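HTH marR-type domain-containing protein (Streptococcus agalactiae serotype III, PDB 7DVR) senses heme, which it binds through its iron, and probably acts as a DNA-binding transcription regulator of the MarR family. Local coordinates at residues A[21-25]-A[26-30]; A[59-62]-A[63-67]; A[81-85]-A[86-90]. All coordinates share one frame; numbering follows the deposited sequence.

Contact 1. Residues A[21-25]-A[26-30]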
loop_
_atom_site.group_PDB
_atom_site.type_symbol
_atom_site.label_atom_id
_atom_site.label_comp_id
_atom_site.label_asym_id
_atom_site.label_seq_id
_atom_site.Cartn_x
_atom_site.Cartn_y
_atom_site.Cartn_z
ATOM N N ARG A 21 -16.011 5.206 -4.861
ATOM C CA ARG A 21 -17.304 4.843 -5.490
ATOM C C ARG A 21 -18.424 4.701 -4.460
ATOM O O ARG A 21 -19.451 5.322 -4.687
ATOM C CB ARG A 21 -17.136 3.596 -6.348
ATOM C CG ARG A 21 -16.214 3.849 -7.531
ATOM C CD ARG A 21 -16.160 2.711 -8.530
ATOM N NE ARG A 21 -17.370 2.738 -9.342
ATOM C CZ ARG A 21 -17.456 3.184 -10.596
ATOM N NH1 ARG A 21 -18.626 3.170 -11.212
ATOM N NH2 ARG A 21 -16.386 3.631 -11.235
ATOM N N TYR A 22 -18.213 3.951 -3.375
ATOM C CA TYR A 22 -19.163 3.759 -2.246
ATOM C C TYR A 22 -19.528 5.131 -1.652
ATOM O O TYR A 22 -20.691 5.411 -1.458
ATOM C CB TYR A 22 -18.508 2.849 -1.184
ATOM C CG TYR A 22 -19.358 1.834 -0.454
ATOM C CD1 TYR A 22 -20.608 2.138 0.052
ATOM C CD2 TYR A 22 -18.882 0.555 -0.239
ATOM C CE1 TYR A 22 -21.377 1.185 0.713
ATOM C CE2 TYR A 22 -19.649 -0.419 0.385
ATOM C CZ TYR A 22 -20.909 -0.106 0.853
ATOM O OH TYR A 22 -21.647 -1.054 1.492
ATOM N N ALA A 23 -18.538 5.985 -1.339
ATOM C CA ALA A 23 -18.810 7.321 -0.749
ATOM C C ALA A 23 -19.753 8.156 -1.647
ATOM O O ALA A 23 -20.704 8.823 -1.078
ATOM C CB ALA A 23 -17.497 8.078 -0.459
ATOM N N LYS A 24 -19.545 8.139 -2.966
ATOM C CA LYS A 24 -20.349 8.943 -3.941
ATOM C C LYS A 24 -21.780 8.436 -3.900
ATOM O O LYS A 24 -22.725 9.254 -3.980
ATOM C CB LYS A 24 -19.978 8.779 -5.422
ATOM C CG LYS A 24 -18.597 9.214 -5.881
ATOM C CD LYS A 24 -18.094 10.482 -5.270
ATOM C CE LYS A 24 -16.586 10.605 -5.382
ATOM N NZ LYS A 24 -15.876 9.891 -4.282
ATOM N N GLU A 25 -21.933 7.128 -3.745
ATOM C CA GLU A 25 -23.290 6.508 -3.730
ATOM C C GLU A 25 -24.101 6.906 -2.507
ATOM O O GLU A 25 -25.366 7.013 -2.591
ATOM C CB GLU A 25 -23.177 4.998 -3.797
ATOM C CG GLU A 25 -23.284 4.582 -5.229
ATOM C CD GLU A 25 -23.658 3.132 -5.361
ATOM O OE1 GLU A 25 -24.377 2.591 -4.443
ATOM O OE2 GLU A 25 -23.150 2.547 -6.331
ATOM N N TYR A 26 -23.414 7.122 -1.397
ATOM C CA TYR A 26 -24.087 7.543 -0.160
ATOM C C TYR A 26 -24.023 9.086 -0.041
ATOM O O TYR A 26 -24.527 9.624 0.924
ATOM C CB TYR A 26 -23.576 6.613 0.960
ATOM C CG TYR A 26 -24.079 5.167 0.808
ATOM C CD1 TYR A 26 -23.581 4.320 -0.183
ATOM C CD2 TYR A 26 -25.097 4.630 1.608
ATOM C CE1 TYR A 26 -24.065 3.014 -0.366
ATOM C CE2 TYR A 26 -25.572 3.317 1.459
ATOM C CZ TYR A 26 -25.075 2.507 0.444
ATOM O OH TYR A 26 -25.523 1.214 0.218
ATOM N N ASP A 27 -23.511 9.803 -1.037
ATOM C CA ASP A 27 -23.470 11.282 -1.052
ATOM C C ASP A 27 -22.695 11.744 0.195
ATOM O O ASP A 27 -23.141 12.691 0.862
ATOM C CB ASP A 27 -24.878 11.883 -1.028
ATOM C CG ASP A 27 -24.982 13.289 -1.568
ATOM O OD1 ASP A 27 -24.077 13.731 -2.276
ATOM O OD2 ASP A 27 -26.023 13.912 -1.321
ATOM N N VAL A 28 -21.579 11.099 0.472
ATOM C CA VAL A 28 -20.733 11.547 1.632
ATOM C C VAL A 28 -19.332 11.681 1.121
ATOM O O VAL A 28 -18.332 11.411 1.860
ATOM C CB VAL A 28 -20.851 10.574 2.791
ATOM C CG1 VAL A 28 -22.190 10.718 3.451
ATOM C CG2 VAL A 28 -20.538 9.160 2.370
ATOM N N GLU A 29 -19.253 12.119 -0.122
ATOM C CA GLU A 29 -17.962 12.482 -0.704
ATOM C C GLU A 29 -17.295 13.506 0.240
ATOM O O GLU A 29 -17.981 14.184 0.993
ATOM C CB GLU A 29 -18.171 13.063 -2.098
ATOM C CG GLU A 29 -16.910 13.107 -2.929
ATOM C CD GLU A 29 -17.048 13.774 -4.296
ATOM O OE1 GLU A 29 -18.193 14.024 -4.757
ATOM O OE2 GLU A 29 -15.991 14.037 -4.901
ATOM N N HIS A 30 -15.978 13.569 0.168
ATOM C CA HIS A 30 -15.091 14.485 0.935
ATOM C C HIS A 30 -15.195 14.223 2.431
ATOM O O HIS A 30 -14.538 14.943 3.171
ATOM C CB HIS A 30 -15.386 15.974 0.690
ATOM C CG HIS A 30 -15.653 16.310 -0.733
ATOM N ND1 HIS A 30 -16.870 16.817 -1.136
ATOM C CD2 HIS A 30 -14.878 16.235 -1.840
ATOM C CE1 HIS A 30 -16.846 17.034 -2.436
ATOM N NE2 HIS A 30 -15.630 16.694 -2.891
#
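Ala23 O receives the N-H of Val28 across 2.9 Å from O to N; the bond is almost straight, 177° at the hydrogen. Tyr26 N adds a weak second bond to the same oxygen, while its better bond runs to Tyr22 O at 3.2 Å. Asp27 N reaches back weakly to Lys24 O.

Beside this backbone closure the rings of Tyr22 and Tyr26 lie side by side and point the same way, with planes at 42°, and Tyr22 CE1 comes within 3.4 Å of Tyr26 CE1. Tyr22 O also sits at the edge of the Tyr26 ring, 3.3 Å from CD1. Elsewhere round the turn, Lys24 bends at chi2 and chi4 and lays its CE against Glu29 CD at 3.4 Å. The contact is through the aliphatic chain: Lys24 NZ stays 4.2 Å from Glu29 OE2, too far for a salt bridge, and is hydrogen-bonded to Asp20 O.

In the next shell Thr116 OG1 holds Tyr22 OH, and the rings of Tyr18 and Phe109 meet that of Tyr22 at steep angles. Tyr26, Asp27 and Val28 also rest on helix 97-117, which carries the heme ligand His114, its side chain about 8 Å from that of Tyr22. Asp27 has positive phi (58°), turning the chain so that the bonds of Val28 and Asp27 back into the last turn form a Schellman motif ending helix 4-25.

Contact 2. Residues A[59-62]-A[63-67]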
loop_
_atom_site.group_PDB
_atom_site.type_symbol
_atom_site.label_atom_id
_atom_site.label_comp_id
_atom_site.label_asym_id
_atom_site.label_seq_id
_atom_site.Cartn_x
_atom_site.Cartn_y
_atom_site.Cartn_z
ATOM N N LEU A 59 -6.970 16.985 15.551
ATOM C CA LEU A 59 -6.406 16.219 14.401
ATOM C C LEU A 59 -4.869 16.206 14.387
ATOM O O LEU A 59 -4.293 15.714 13.409
ATOM C CB LEU A 59 -6.920 16.873 13.133
ATOM C CG LEU A 59 -8.425 16.801 12.935
ATOM C CD1 LEU A 59 -8.783 17.608 11.709
ATOM C CD2 LEU A 59 -8.912 15.355 12.779
ATOM N N HIS A 60 -4.218 16.791 15.381
ATOM C CA HIS A 60 -2.735 16.858 15.454
ATOM C C HIS A 60 -2.158 17.423 14.153
ATOM O O HIS A 60 -1.235 16.830 13.585
ATOM C CB HIS A 60 -2.141 15.474 15.744
ATOM C CG HIS A 60 -2.794 14.746 16.866
ATOM N ND1 HIS A 60 -3.721 13.743 16.650
ATOM C CD2 HIS A 60 -2.659 14.857 18.205
ATOM C CE1 HIS A 60 -4.131 13.262 17.808
ATOM N NE2 HIS A 60 -3.489 13.932 18.785
ATOM N N ILE A 61 -2.638 18.574 13.728
ATOM C CA ILE A 61 -2.134 19.247 12.506
ATOM C C ILE A 61 -1.741 20.674 12.846
ATOM O O ILE A 61 -2.122 21.196 13.903
ATOM C CB ILE A 61 -3.202 19.194 11.393
ATOM C CG1 ILE A 61 -4.535 19.793 11.857
ATOM C CG2 ILE A 61 -3.364 17.773 10.855
ATOM C CD1 ILE A 61 -5.523 20.103 10.730
ATOM N N SER A 62 -1.023 21.301 11.935
ATOM C CA SER A 62 -0.511 22.681 12.093
ATOM C C SER A 62 -1.637 23.641 11.769
ATOM O O SER A 62 -2.620 23.264 11.112
ATOM C CB SER A 62 0.628 22.972 11.170
ATOM O OG SER A 62 0.109 22.949 9.822
ATOM N N LYS A 63 -1.414 24.875 12.146
ATOM C CA LYS A 63 -2.405 25.955 11.993
ATOM C C LYS A 63 -2.802 26.091 10.516
ATOM O O LYS A 63 -3.991 26.087 10.223
ATOM C CB LYS A 63 -1.796 27.211 12.607
ATOM C CG LYS A 63 -2.707 28.417 12.729
ATOM C CD LYS A 63 -2.638 29.057 14.127
ATOM C CE LYS A 63 -2.631 30.570 14.103
ATOM N NZ LYS A 63 -3.850 31.122 13.458
ATOM N N SER A 64 -1.818 26.186 9.638
ATOM C CA SER A 64 -1.958 26.412 8.179
ATOM C C SER A 64 -2.825 25.319 7.536
ATOM O O SER A 64 -3.609 25.604 6.639
ATOM C CB SER A 64 -0.622 26.353 7.557
ATOM O OG SER A 64 -0.111 25.040 7.744
ATOM N N VAL A 65 -2.635 24.075 7.949
ATOM C CA VAL A 65 -3.353 22.900 7.386
ATOM C C VAL A 65 -4.793 23.013 7.895
ATOM O O VAL A 65 -5.744 22.992 7.049
ATOM C CB VAL A 65 -2.646 21.584 7.786
ATOM C CG1 VAL A 65 -3.381 20.336 7.311
ATOM C CG2 VAL A 65 -1.196 21.563 7.283
ATOM N N ALA A 66 -4.951 23.189 9.226
ATOM C CA ALA A 66 -6.263 23.310 9.912
ATOM C C ALA A 66 -7.088 24.357 9.199
ATOM O O ALA A 66 -8.305 24.194 9.030
ATOM C CB ALA A 66 -6.127 23.718 11.355
ATOM N N SER A 67 -6.424 25.443 8.872
ATOM C CA SER A 67 -7.055 26.601 8.240
ATOM C C SER A 67 -7.501 26.223 6.817
ATOM O O SER A 67 -8.571 26.711 6.316
ATOM C CB SER A 67 -6.101 27.727 8.250
ATOM O OG SER A 67 -6.628 28.746 7.418
#
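The planar carbonyl group of Ser62 faces the first turn of the helix, meeting the backbone N-H groups of Ala66 and Val65. Ala66 N lies 3.0 Å from Ser62 O, the bond close to straight at 173°. Val65 N gives Ser62 O a second, weak bond at 3.3 Å. Ala66 CB and Val65 CB also come near this oxygen, so one carbonyl takes one firm and one weak bond and is bordered by two aliphatic groups.

On the hydroxyl side, Ser62 OG and Ser64 OG approach tip to tip at 3.0 Å and share a hydrogen bond in which either could be the donor. Each oxygen is turned in between its own backbone N and carbonyl carbon (chi1 66° for Ser62 and 63° for Ser64), which brings the two together. Val65 CG2 packs beside this pair, 3.2 Å from Ser62 OG, giving the polar link an apolar neighbour.

Ile61 makes the apolar part of the contact. Its CG1 branch lies between the backbone N and the carbonyl carbon, and the extended continuation delivers Ile61 CD1 to the helix, where it presses on Ala66 CA at 3.4 Å, tighter than usual for two carbons. Ile61 CD1 is also 3.7 Å from Ala66 CB and 4.0 Å from Val65 CG1, so it bridges two consecutive residues.

Ser62 is the N-cap residue of helix 63-75, and Ser62 O to Ala66 N begins that helix's bonding ladder. Just upstream, His60 leaves helix 52-59 through a Schellman motif. The two helices form the helix-turn-helix: Ala66 touches Ile52 and Glu56 of helix 52-59, Lys63 also reaches Glu56, and Leu59 packs on His37 and Leu38 of helix 34-44.

Contact 3. Residues A[81-85]-A[86-90]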
loop_
_atom_site.group_PDB
_atom_site.type_symbol
_atom_site.label_atom_id
_atom_site.label_comp_id
_atom_site.label_asym_id
_atom_site.label_seq_id
_atom_site.Cartn_x
_atom_site.Cartn_y
_atom_site.Cartn_z
ATOM N N ILE A 81 -18.196 29.498 9.706
ATOM C CA ILE A 81 -16.992 29.928 10.478
ATOM C C ILE A 81 -17.382 31.281 11.050
ATOM O O ILE A 81 -17.495 32.219 10.237
ATOM C CB ILE A 81 -15.718 30.123 9.624
ATOM C CG1 ILE A 81 -15.167 28.848 8.970
ATOM C CG2 ILE A 81 -14.643 30.830 10.460
ATOM C CD1 ILE A 81 -14.059 29.109 7.960
ATOM N N VAL A 82 -17.506 31.443 12.357
ATOM C CA VAL A 82 -17.987 32.756 12.867
ATOM C C VAL A 82 -17.049 33.180 13.986
ATOM O O VAL A 82 -16.835 32.450 14.952
ATOM C CB VAL A 82 -19.432 32.653 13.378
ATOM C CG1 VAL A 82 -19.858 33.936 14.067
ATOM C CG2 VAL A 82 -20.414 32.196 12.300
ATOM N N PRO A 83 -16.383 34.326 13.876
ATOM C CA PRO A 83 -15.502 34.748 14.991
ATOM C C PRO A 83 -16.210 34.858 16.356
ATOM O O PRO A 83 -17.408 35.202 16.390
ATOM C CB PRO A 83 -15.025 36.105 14.512
ATOM C CG PRO A 83 -15.213 36.131 13.017
ATOM C CD PRO A 83 -16.475 35.336 12.800
ATOM N N SER A 84 -15.481 34.635 17.456
ATOM C CA SER A 84 -16.004 34.779 18.838
ATOM C C SER A 84 -16.513 36.211 18.987
ATOM O O SER A 84 -15.818 37.125 18.529
ATOM C CB SER A 84 -14.965 34.422 19.859
ATOM O OG SER A 84 -15.433 34.678 21.172
ATOM N N LYS A 85 -17.695 36.389 19.569
ATOM C CA LYS A 85 -18.331 37.718 19.751
ATOM C C LYS A 85 -17.492 38.552 20.728
ATOM O O LYS A 85 -17.369 39.767 20.546
ATOM C CB LYS A 85 -19.719 37.547 20.358
ATOM C CG LYS A 85 -20.411 38.845 20.751
ATOM C CD LYS A 85 -21.255 39.451 19.648
ATOM C CE LYS A 85 -21.416 40.946 19.787
ATOM N NZ LYS A 85 -21.501 41.592 18.458
ATOM N N THR A 86 -16.994 37.896 21.758
ATOM C CA THR A 86 -16.243 38.527 22.860
ATOM C C THR A 86 -14.867 38.912 22.327
ATOM O O THR A 86 -14.408 40.004 22.641
ATOM C CB THR A 86 -16.121 37.540 24.015
ATOM O OG1 THR A 86 -15.248 36.536 23.506
ATOM C CG2 THR A 86 -17.436 36.943 24.447
ATOM N N ASP A 87 -14.243 38.020 21.559
ATOM C CA ASP A 87 -12.872 38.207 21.028
ATOM C C ASP A 87 -12.790 37.784 19.557
ATOM O O ASP A 87 -12.558 36.605 19.324
ATOM C CB ASP A 87 -11.899 37.338 21.798
ATOM C CG ASP A 87 -10.477 37.531 21.313
ATOM O OD1 ASP A 87 -10.273 38.415 20.467
ATOM O OD2 ASP A 87 -9.578 36.850 21.815
ATOM N N LYS A 88 -12.774 38.710 18.606
ATOM C CA LYS A 88 -12.763 38.359 17.159
ATOM C C LYS A 88 -11.345 38.027 16.666
ATOM O O LYS A 88 -10.842 38.768 15.804
ATOM C CB LYS A 88 -13.425 39.493 16.386
ATOM C CG LYS A 88 -14.935 39.587 16.601
ATOM C CD LYS A 88 -15.651 40.658 15.768
ATOM C CE LYS A 88 -15.223 40.728 14.313
ATOM N NZ LYS A 88 -16.294 40.277 13.394
ATOM N N ARG A 89 -10.748 36.965 17.216
ATOM C CA ARG A 89 -9.398 36.403 16.938
ATOM C C ARG A 89 -9.543 34.888 17.040
ATOM O O ARG A 89 -8.779 34.163 16.383
ATOM C CB ARG A 89 -8.370 36.902 17.966
ATOM C CG ARG A 89 -7.113 36.040 18.091
ATOM C CD ARG A 89 -5.945 36.704 18.838
ATOM N NE ARG A 89 -6.051 36.595 20.285
ATOM C CZ ARG A 89 -5.021 36.630 21.140
ATOM N NH1 ARG A 89 -3.769 36.765 20.724
ATOM N NH2 ARG A 89 -5.247 36.527 22.436
ATOM N N VAL A 90 -10.509 34.460 17.859
ATOM C CA VAL A 90 -10.921 33.054 18.005
ATOM C C VAL A 90 -11.999 32.832 16.926
ATOM O O VAL A 90 -12.917 33.684 16.843
ATOM C CB VAL A 90 -11.428 32.751 19.421
ATOM C CG1 VAL A 90 -11.937 31.342 19.578
ATOM C CG2 VAL A 90 -10.348 33.003 20.474
#
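The hydroxyls of Ser84 and Thr86 meet, Ser84 OG to Thr86 OG1 at 3.0 Å, in a hydrogen bond whose donor may be either. They arrive by different torsions: Ser84 holds OG opposite its backbone N (chi1 175°), whereas Thr86 tucks OG1 between N and the carbonyl carbon (chi1 69°). The bond thus spans Lys85, the single residue between them.

Ser84 CB and Val90 CB lie 3.9 Å apart, set beside each other by the backbone bond from Ser84 N to Val90 O, 2.8 Å long with 169° at the hydrogen. Pro83 CA makes a CA-H...O contact with Val90 O at 3.4 Å.

Lys88 applies the base of its chain to the turn: Lys88 CG lies 3.2 Å from Ser84 O and 4.1 Å from Pro83 CB, so the methylenes make this contact. Lys88 is also the centre of an inverse gamma turn. On the outgoing limb, Asp87 OD2 stands in the plane of the Arg89 guanidinium at its edge, 3.9 Å from Arg89 NE, a long salt bridge.

Beyond the turn, Val82 pairs by backbone hydrogen bonds with Tyr92, and Pro83 and Ser84 touch Lys91 and Tyr92. The arrangement joins strands 79-83 and 91-95 as the tip of a beta hairpin, the wing of the winged helix-turn-helix fold of MarR-family proteins.

In the fold
All three contacts are local turns at the ends of regular elements. Contact 1 is partly buried against helix 97-117, near the heme; contacts 2 and 3 are surface contacts away from the annotated sites. Contact 1 closes a helix, contact 2 opens one, and contact 3 joins two strands. Contact 1 has an aromatic pair; contacts 2 and 3 each add a hydroxyl pair to their apolar contacts. Helix 63-75 of contact 2 is followed directly by strand 79-83 of contact 3; the centres of contacts 2 and 3 are about 18 Å apart. Contact 1 lies across the chain's centre from contact 2, about 25 Å between the centres of the two contacts.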